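Side-chain contacts in catechol O-methyltransferase (Niastella koreensis, PDB 7CVW), which transfers a methyl group from S-adenosyl-L-methionine to a hydroxyl of catechol-like compounds, with magnesium as its preferred metal, methylating protocatechuic acid at the meta and para positions equally: residues W74-L79 / G83-L88; L62-L67 / D120-L125. All coordinates share one frame; numbering follows the deposited sequence.

How the contacts relate
After three N-terminal helices the chain enters strand 60-64, the first strand in sequence, whose last residues and the glycine turn after them form the first half of contact 2. Helix 70-76 follows, and contact 1 closes the short connection between this helix and strand 84-89, completing a beta-alpha-beta unit. The chain then runs through helix 92-104 and strand 111-115 before helix 118-128 returns to strand 60-64 and closes the much longer loop of contact 2, within which contact 1 lies entirely. The two meet in the sheet, where strands 60-64 and 84-89 are neighbours: T87 OG1 of contact 1 is probably hydrogen-bonded to E63 OE1 and T66 OG1 of contact 2.

Contact 1 (W74-L79 / G83-L88); sequences WMARAL and GRLITL
M75 of helix 70-76 meets L85 of strand 84-89 with the base of its side chain: its CB lies 3.9 Å from L85 CD1, while the rest of the flexible thioether chain runs on to pack against E63. The small methyl of A76 lets the same leucine branch in close, with L85 CD1 3.9 Å from A76 N and 4.2 Å from A76 CB. L85 reaches both residues because its CG is anti to the backbone N (chi1 -170°), which carries CD1 toward the helix. A type I turn runs from A76 to L79, with a hydrogen bond from L79 N to A76 O of 3.0 Å. L79 lays its two methyls along the start of the strand; CD1 is 3.7 Å from R84 C and 4.1 Å from L85 CB. I61 of the neighbouring strand packs on both leucines. G83 suits the place where the two backbones converge, since a CB there would lie tight against that of L79. R84 turns away, and its NH1 hydrogen-bonds G83 O at 2.7 Å from above the carbonyl plane. These hydrogen bonds stay within their own segments and none crosses between them, so helix and strand are joined here by apolar contact.

Contact 2 (L62-L67 / D120-L125); sequences LELGTL and DILPQL. With SAH (S-adenosyl-L-homocysteine), chain E.
L62 and L125 point their branches at each other between strand 60-64 and helix 118-128, meeting tip to tip with the two CD1 methyls 3.8 Å apart. The other branch of L62 serves a second partner: its CD2 lies 4.1 Å from L122 CD2, the two side chains passing at a slant. L122 in turn divides its methyls between two strand residues, because its CD1 meets L64 CD2 end to end, also at 4.1 Å. The contact is therefore a chain of four leucines, L125 to L62 to L122 to L64, in which the two middle members use both branches. In L62, chi1 of 175° sends CG out toward the helix, anti to the backbone N, and chi2 of 62° turns CD1 to L125 and CD2 to L122. L64 and L122 do not aim their CB atoms at the partner segment, yet their ends close the distance. Leucine fits here since the axes of 62-64 and 120-125 come within 11.3 Å and run nearly antiparallel (164°), a separation spanned by a long branched side chain from each side. Y148 of helix 145-154 packs on both L64 and L122.

Beyond L64 the strand gives way to the glycine turn of the Rossmann-like methyltransferase fold. G65, whose backbone angles and closeness to SAH O4' leave no room for a side chain, receives a hydrogen bond on its O from SAH N at 3.0 Å. L67 lays CD1 3.6 Å from SAH O3', and the backbone N of L67 is hydrogen-bonded to E89 OE1. Chemically the two ends of 62-67 thus differ: between the two segments no hydrogen bond forms, so the leucines meet the helix by apolar contact, while the turn presents a polar backbone atom to the cofactor product's amino group.

Contact 1 (W74-L79 / G83-L88)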
loop_
_atom_site.group_PDB
_atom_site.type_symbol
_atom_site.label_atom_id
_atom_site.label_comp_id
_atom_site.label_asym_id
_atom_site.label_seq_id
_atom_site.Cartn_x
_atom_site.Cartn_y
_atom_site.Cartn_z
ATOM N N TRP A 74 13.251 -7.725 5.737
ATOM C CA TRP A 74 12.610 -6.415 5.447
ATOM C C TRP A 74 11.673 -6.034 6.598
ATOM O O TRP A 74 11.773 -4.911 7.141
ATOM C CB TRP A 74 11.859 -6.488 4.127
ATOM C CG TRP A 74 12.688 -6.256 2.902
ATOM C CD1 TRP A 74 13.023 -7.166 1.940
ATOM C CD2 TRP A 74 13.233 -4.999 2.478
ATOM N NE1 TRP A 74 13.729 -6.557 0.947
ATOM C CE2 TRP A 74 13.877 -5.224 1.251
ATOM C CE3 TRP A 74 13.218 -3.709 3.016
ATOM C CZ2 TRP A 74 14.527 -4.199 0.555
ATOM C CZ3 TRP A 74 13.879 -2.705 2.341
ATOM C CH2 TRP A 74 14.484 -2.941 1.108
ATOM N N MET A 75 10.769 -6.910 7.010
ATOM C CA MET A 75 9.796 -6.542 8.075
ATOM C C MET A 75 10.480 -6.436 9.440
ATOM O O MET A 75 10.152 -5.509 10.174
ATOM C CB MET A 75 8.635 -7.534 8.151
ATOM C CG MET A 75 7.781 -7.464 6.908
ATOM S SD MET A 75 6.313 -8.527 7.031
ATOM C CE MET A 75 7.066 -10.143 6.922
ATOM N N ALA A 76 11.394 -7.343 9.802
ATOM C CA ALA A 76 11.999 -7.335 11.158
ATOM C C ALA A 76 12.818 -6.057 11.359
ATOM O O ALA A 76 12.907 -5.555 12.504
ATOM C CB ALA A 76 12.860 -8.555 11.337
ATOM N N ARG A 77 13.346 -5.488 10.277
ATOM C CA ARG A 77 14.108 -4.218 10.378
ATOM C C ARG A 77 13.206 -3.035 10.750
ATOM O O ARG A 77 13.777 -2.003 11.139
ATOM C CB ARG A 77 14.870 -3.978 9.079
ATOM C CG ARG A 77 16.130 -4.826 9.030
ATOM C CD ARG A 77 16.825 -4.780 7.703
ATOM N NE ARG A 77 18.113 -5.429 7.789
ATOM C CZ ARG A 77 18.922 -5.660 6.754
ATOM N NH1 ARG A 77 18.586 -5.287 5.534
ATOM N NH2 ARG A 77 20.096 -6.232 6.971
ATOM N N ALA A 78 11.875 -3.151 10.712
ATOM C CA ALA A 78 10.967 -2.077 11.163
ATOM C C ALA A 78 10.769 -2.146 12.681
ATOM O O ALA A 78 10.190 -1.204 13.218
ATOM C CB ALA A 78 9.639 -2.185 10.473
ATOM N N LEU A 79 11.138 -3.243 13.337
ATOM C CA LEU A 79 10.836 -3.472 14.768
ATOM C C LEU A 79 11.699 -2.585 15.661
ATOM O O LEU A 79 12.854 -2.301 15.338
ATOM C CB LEU A 79 11.107 -4.925 15.136
ATOM C CG LEU A 79 10.189 -5.971 14.510
ATOM C CD1 LEU A 79 10.739 -7.363 14.795
ATOM C CD2 LEU A 79 8.775 -5.856 15.025
ATOM N N GLY A 83 11.157 -5.590 20.014
ATOM C CA GLY A 83 10.099 -6.150 19.155
ATOM C C GLY A 83 10.417 -7.572 18.752
ATOM O O GLY A 83 11.562 -8.015 18.912
ATOM N N ARG A 84 9.430 -8.295 18.232
ATOM C CA ARG A 84 9.590 -9.716 17.881
ATOM C C ARG A 84 8.858 -10.006 16.581
ATOM O O ARG A 84 7.784 -9.420 16.332
ATOM C CB ARG A 84 9.048 -10.606 19.006
ATOM C CG ARG A 84 9.809 -10.498 20.321
ATOM C CD ARG A 84 11.223 -11.056 20.230
ATOM N NE ARG A 84 11.955 -10.929 21.487
ATOM C CZ ARG A 84 12.742 -9.908 21.843
ATOM N NH1 ARG A 84 12.947 -8.875 21.041
ATOM N NH2 ARG A 84 13.339 -9.937 23.025
ATOM N N LEU A 85 9.436 -10.882 15.779
ATOM C CA LEU A 85 8.752 -11.455 14.603
ATOM C C LEU A 85 8.799 -12.978 14.724
ATOM O O LEU A 85 9.874 -13.565 14.890
ATOM C CB LEU A 85 9.424 -10.941 13.331
ATOM C CG LEU A 85 8.700 -11.254 12.021
ATOM C CD1 LEU A 85 9.062 -10.230 10.964
ATOM C CD2 LEU A 85 9.013 -12.651 11.540
ATOM N N ILE A 86 7.641 -13.601 14.671
ATOM C CA ILE A 86 7.521 -15.083 14.637
ATOM C C ILE A 86 7.198 -15.479 13.194
ATOM O O ILE A 86 6.296 -14.898 12.614
ATOM C CB ILE A 86 6.434 -15.545 15.621
ATOM C CG1 ILE A 86 6.774 -15.124 17.056
ATOM C CG2 ILE A 86 6.248 -17.038 15.488
ATOM C CD1 ILE A 86 5.677 -15.418 18.061
ATOM N N THR A 87 7.977 -16.372 12.598
ATOM C CA THR A 87 7.737 -16.801 11.194
ATOM C C THR A 87 7.601 -18.313 11.182
ATOM O O THR A 87 8.379 -18.989 11.901
ATOM C CB THR A 87 8.820 -16.222 10.279
ATOM O OG1 THR A 87 8.512 -16.536 8.911
ATOM C CG2 THR A 87 10.202 -16.708 10.641
ATOM N N LEU A 88 6.665 -18.822 10.389
ATOM C CA LEU A 88 6.317 -20.261 10.348
ATOM C C LEU A 88 6.778 -20.839 9.015
ATOM O O LEU A 88 6.543 -20.226 7.965
ATOM C CB LEU A 88 4.816 -20.441 10.520
ATOM C CG LEU A 88 4.176 -19.716 11.697
ATOM C CD1 LEU A 88 2.720 -20.135 11.891
ATOM C CD2 LEU A 88 4.980 -19.827 12.967
#

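Contact 2 (L62-L67 / D120-L125)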
loop_
_atom_site.group_PDB
_atom_site.type_symbol
_atom_site.label_atom_id
_atom_site.label_comp_id
_atom_site.label_asym_id
_atom_site.label_seq_id
_atom_site.Cartn_x
_atom_site.Cartn_y
_atom_site.Cartn_z
ATOM N N LEU A 62 3.749 -11.441 12.835
ATOM C CA LEU A 62 3.627 -12.885 12.510
ATOM C C LEU A 62 3.748 -13.038 11.012
ATOM O O LEU A 62 3.041 -12.332 10.287
ATOM C CB LEU A 62 2.277 -13.428 12.986
ATOM C CG LEU A 62 1.936 -14.874 12.629
ATOM C CD1 LEU A 62 2.913 -15.873 13.228
ATOM C CD2 LEU A 62 0.549 -15.188 13.123
ATOM N N GLU A 63 4.565 -13.985 10.567
ATOM C CA GLU A 63 4.692 -14.308 9.128
ATOM C C GLU A 63 4.437 -15.796 8.916
ATOM O O GLU A 63 4.928 -16.624 9.705
ATOM C CB GLU A 63 6.084 -13.947 8.633
ATOM C CG GLU A 63 6.399 -14.458 7.243
ATOM C CD GLU A 63 7.766 -13.990 6.777
ATOM O OE1 GLU A 63 8.783 -14.483 7.352
ATOM O OE2 GLU A 63 7.829 -13.122 5.868
ATOM N N LEU A 64 3.661 -16.128 7.902
ATOM C CA LEU A 64 3.464 -17.538 7.477
ATOM C C LEU A 64 4.222 -17.696 6.172
ATOM O O LEU A 64 3.869 -17.007 5.207
ATOM C CB LEU A 64 1.982 -17.826 7.246
ATOM C CG LEU A 64 1.115 -18.055 8.470
ATOM C CD1 LEU A 64 1.297 -17.011 9.528
ATOM C CD2 LEU A 64 -0.352 -18.136 8.069
ATOM N N GLY A 65 5.209 -18.572 6.165
ATOM C CA GLY A 65 5.986 -18.847 4.962
ATOM C C GLY A 65 7.271 -18.044 4.969
ATOM O O GLY A 65 7.278 -16.885 4.521
ATOM N N THR A 66 8.360 -18.636 5.431
ATOM C CA THR A 66 9.649 -17.928 5.596
ATOM C C THR A 66 10.505 -18.001 4.326
ATOM O O THR A 66 11.143 -16.979 3.970
ATOM C CB THR A 66 10.401 -18.547 6.775
ATOM O OG1 THR A 66 9.501 -18.795 7.855
ATOM C CG2 THR A 66 11.559 -17.682 7.219
ATOM N N LEU A 67 10.534 -19.166 3.704
ATOM C CA LEU A 67 11.481 -19.427 2.593
ATOM C C LEU A 67 12.907 -19.193 3.120
ATOM O O LEU A 67 13.278 -19.879 4.015
ATOM C CB LEU A 67 11.137 -18.628 1.337
ATOM C CG LEU A 67 11.879 -19.061 0.074
ATOM C CD1 LEU A 67 11.443 -20.443 -0.365
ATOM C CD2 LEU A 67 11.589 -18.064 -1.029
ATOM N N ASP A 120 -0.889 -26.303 12.069
ATOM C CA ASP A 120 -0.573 -26.958 13.362
ATOM C C ASP A 120 -0.073 -25.892 14.347
ATOM O O ASP A 120 -0.374 -25.983 15.554
ATOM C CB ASP A 120 0.479 -28.057 13.189
ATOM C CG ASP A 120 0.033 -29.288 12.407
ATOM O OD1 ASP A 120 -1.175 -29.560 12.404
ATOM O OD2 ASP A 120 0.904 -29.966 11.809
ATOM N N ILE A 121 0.713 -24.930 13.879
ATOM C CA ILE A 121 1.363 -23.942 14.789
ATOM C C ILE A 121 0.404 -22.808 15.174
ATOM O O ILE A 121 0.504 -22.293 16.296
ATOM C CB ILE A 121 2.702 -23.458 14.203
ATOM C CG1 ILE A 121 3.699 -24.616 14.115
ATOM C CG2 ILE A 121 3.264 -22.300 15.027
ATOM C CD1 ILE A 121 4.898 -24.295 13.233
ATOM N N LEU A 122 -0.474 -22.379 14.285
ATOM C CA LEU A 122 -1.410 -21.271 14.589
ATOM C C LEU A 122 -2.186 -21.580 15.869
ATOM O O LEU A 122 -2.259 -20.702 16.742
ATOM C CB LEU A 122 -2.295 -21.011 13.363
ATOM C CG LEU A 122 -1.579 -20.229 12.257
ATOM C CD1 LEU A 122 -2.294 -20.341 10.922
ATOM C CD2 LEU A 122 -1.369 -18.767 12.635
ATOM N N PRO A 123 -2.773 -22.791 16.065
ATOM C CA PRO A 123 -3.475 -23.053 17.323
ATOM C C PRO A 123 -2.541 -23.089 18.537
ATOM O O PRO A 123 -2.947 -22.745 19.618
ATOM C CB PRO A 123 -4.202 -24.389 17.110
ATOM C CG PRO A 123 -3.577 -25.011 15.888
ATOM C CD PRO A 123 -3.034 -23.844 15.075
ATOM N N GLN A 124 -1.269 -23.402 18.337
ATOM C CA GLN A 124 -0.263 -23.311 19.423
ATOM C C GLN A 124 -0.127 -21.846 19.846
ATOM O O GLN A 124 -0.052 -21.576 21.048
ATOM C CB GLN A 124 1.117 -23.822 18.997
ATOM C CG GLN A 124 1.138 -25.220 18.394
ATOM C CD GLN A 124 2.509 -25.609 17.904
ATOM O OE1 GLN A 124 3.430 -24.787 17.814
ATOM N NE2 GLN A 124 2.636 -26.872 17.548
ATOM N N LEU A 125 -0.045 -20.916 18.886
ATOM C CA LEU A 125 0.150 -19.482 19.196
ATOM C C LEU A 125 -1.078 -18.980 19.964
ATOM O O LEU A 125 -0.889 -18.176 20.896
ATOM C CB LEU A 125 0.349 -18.717 17.884
ATOM C CG LEU A 125 1.664 -19.006 17.143
ATOM C CD1 LEU A 125 1.682 -18.352 15.760
ATOM C CD2 LEU A 125 2.865 -18.543 17.930
HETATM N N SAH E . 7.594 -14.847 2.410
HETATM C CA SAH E . 8.752 -15.429 1.702
HETATM C CB SAH E . 8.289 -16.447 0.649
HETATM C CG SAH E . 7.505 -17.592 1.197
HETATM S SD SAH E . 7.457 -18.847 -0.145
HETATM C C SAH E . 9.499 -14.263 1.051
HETATM O O SAH E . 10.668 -14.208 1.188
HETATM O OXT SAH E . 8.831 -13.507 0.433
HETATM C "C5'" SAH E . 6.305 -20.052 0.587
HETATM C "C4'" SAH E . 6.921 -20.767 1.758
HETATM O "O4'" SAH E . 5.848 -21.425 2.441
HETATM C "C3'" SAH E . 7.943 -21.877 1.427
HETATM O "O3'" SAH E . 9.162 -21.719 2.129
HETATM C "C2'" SAH E . 7.235 -23.168 1.845
HETATM O "O2'" SAH E . 8.102 -24.175 2.291
HETATM C "C1'" SAH E . 6.335 -22.635 2.943
HETATM N N9 SAH E . 5.217 -23.487 3.280
HETATM C C8 SAH E . 4.561 -24.371 2.474
HETATM N N7 SAH E . 3.613 -25.019 3.092
HETATM C C5 SAH E . 3.643 -24.537 4.384
HETATM C C6 SAH E . 2.876 -24.820 5.532
HETATM N N6 SAH E . 1.913 -25.718 5.564
HETATM N N1 SAH E . 3.180 -24.164 6.654
HETATM C C2 SAH E . 4.166 -23.268 6.620
HETATM N N3 SAH E . 4.957 -22.936 5.616
HETATM C C4 SAH E . 4.630 -23.587 4.506
#